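Local coordinates for protein Uly1 (Catenovulum maritimum, PDB 7DRQ) that probably cleaves the marine algal polysaccharide ulvan as a calcium-binding lyase of polysaccharide lyase family 24, at residues A114-K118 / D211-F215. Residue numbers count along the deposited sequence, not the author numbering.
Sequences AISPK and DGDLF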
loop_
_atom_site.group_PDB
_atom_site.type_symbol
_atom_site.label_atom_id
_atom_site.label_comp_id
_atom_site.label_asym_id
_atom_site.label_seq_id
_atom_site.Cartn_x
_atom_site.Cartn_y
_atom_site.Cartn_z
ATOM N N ALA A 114 -3.464 -9.841 5.605
ATOM C CA ALA A 114 -4.136 -10.671 4.617
ATOM C C ALA A 114 -4.674 -11.934 5.273
ATOM O O ALA A 114 -4.128 -12.420 6.270
ATOM C CB ALA A 114 -3.201 -11.075 3.467
ATOM N N ILE A 115 -5.743 -12.468 4.687
ATOM C CA ILE A 115 -6.281 -13.790 5.014
ATOM C C ILE A 115 -6.039 -14.710 3.822
ATOM O O ILE A 115 -6.276 -14.313 2.677
ATOM C CB ILE A 115 -7.785 -13.707 5.338
ATOM C CG1 ILE A 115 -8.077 -12.604 6.361
ATOM C CG2 ILE A 115 -8.305 -15.062 5.813
ATOM C CD1 ILE A 115 -7.411 -12.812 7.685
ATOM N N SER A 116 -5.554 -15.932 4.076
ATOM C CA SER A 116 -5.602 -16.963 3.035
ATOM C C SER A 116 -7.008 -17.537 2.966
ATOM O O SER A 116 -7.481 -18.099 3.954
ATOM C CB SER A 116 -4.633 -18.101 3.303
ATOM O OG SER A 116 -4.893 -19.162 2.369
ATOM N N PRO A 117 -7.696 -17.441 1.832
ATOM C CA PRO A 117 -9.020 -18.071 1.735
ATOM C C PRO A 117 -8.944 -19.590 1.691
ATOM O O PRO A 117 -9.986 -20.244 1.787
ATOM C CB PRO A 117 -9.593 -17.491 0.431
ATOM C CG PRO A 117 -8.681 -16.336 0.076
ATOM C CD PRO A 117 -7.338 -16.727 0.600
ATOM N N LYS A 118 -7.744 -20.162 1.568
ATOM C CA LYS A 118 -7.605 -21.611 1.533
ATOM C C LYS A 118 -7.579 -22.202 2.940
ATOM O O LYS A 118 -8.458 -22.986 3.303
ATOM C CB LYS A 118 -6.359 -21.998 0.738
ATOM C CG LYS A 118 -6.558 -21.797 -0.758
ATOM C CD LYS A 118 -5.248 -21.903 -1.521
ATOM C CE LYS A 118 -5.497 -22.070 -3.006
ATOM N NZ LYS A 118 -6.950 -22.195 -3.302
ATOM N N ASP A 211 -9.547 -17.687 -7.391
ATOM C CA ASP A 211 -9.555 -19.020 -6.808
ATOM C C ASP A 211 -9.010 -19.060 -5.386
ATOM O O ASP A 211 -8.865 -20.156 -4.828
ATOM C CB ASP A 211 -8.746 -19.966 -7.692
ATOM C CG ASP A 211 -9.446 -20.272 -8.996
ATOM O OD1 ASP A 211 -10.610 -19.838 -9.158
ATOM O OD2 ASP A 211 -8.837 -20.939 -9.853
ATOM N N GLY A 212 -8.695 -17.913 -4.794
ATOM C CA GLY A 212 -8.281 -17.882 -3.406
ATOM C C GLY A 212 -6.798 -18.039 -3.153
ATOM O O GLY A 212 -6.409 -18.308 -2.013
ATOM N N ASP A 213 -5.958 -17.891 -4.173
ATOM C CA ASP A 213 -4.525 -17.823 -3.926
ATOM C C ASP A 213 -4.167 -16.469 -3.337
ATOM O O ASP A 213 -4.797 -15.453 -3.635
ATOM C CB ASP A 213 -3.734 -18.057 -5.212
ATOM C CG ASP A 213 -3.462 -19.534 -5.457
ATOM O OD1 ASP A 213 -3.109 -20.248 -4.490
ATOM O OD2 ASP A 213 -3.627 -19.973 -6.607
ATOM N N LEU A 214 -3.164 -16.467 -2.469
ATOM C CA LEU A 214 -2.742 -15.272 -1.752
ATOM C C LEU A 214 -1.313 -14.940 -2.150
ATOM O O LEU A 214 -0.449 -15.828 -2.179
ATOM C CB LEU A 214 -2.828 -15.477 -0.240
ATOM C CG LEU A 214 -2.238 -14.371 0.634
ATOM C CD1 LEU A 214 -2.961 -13.046 0.409
ATOM C CD2 LEU A 214 -2.319 -14.775 2.110
ATOM N N PHE A 215 -1.070 -13.673 -2.461
ATOM C CA PHE A 215 0.237 -13.212 -2.913
ATOM C C PHE A 215 0.657 -11.989 -2.111
ATOM O O PHE A 215 -0.170 -11.303 -1.504
ATOM C CB PHE A 215 0.243 -12.833 -4.398
ATOM C CG PHE A 215 -0.211 -13.926 -5.316
ATOM C CD1 PHE A 215 -1.555 -14.114 -5.585
ATOM C CD2 PHE A 215 0.722 -14.743 -5.954
ATOM C CE1 PHE A 215 -1.973 -15.121 -6.452
ATOM C CE2 PHE A 215 0.312 -15.732 -6.824
ATOM C CZ PHE A 215 -1.032 -15.930 -7.071
HETATM O O HOH W 1 -4.286 -18.862 -0.249
#
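Start with L214, in the tp rotamer: both methyls pack on A114 CB, CD1 at 3.6 Å and CD2 at 4.0 Å, and CD2 also lies 4.0 Å from S116 N. At G212 (phi/psi 89/15°) a side chain would jam against the preceding carbonyl and crowd P117, so glycine suits the bend; its O sits 3.2 Å from P117 CD. The t rotamer of S116 lets OG take a hydrogen bond from K118 N (3.1 Å), an ST turn, and also share water 1 with G212 O, 2.7 Å from OG and 2.8 Å from that carbonyl. K118 runs out nearly extended from an m start to an eclipsed chi4 (-5°) that turns NZ back to donate to D211 O at 3.2 Å; the D213 carboxylate is merely nearby, OD1 lying 4.5 Å from NZ. Two antiparallel sheets of a propeller-like fold, consistent with the BNR family, meet here: the end of strand 111-115 and the turn between strands 201-208 and 214-220, with F206 touching both A114 and L214.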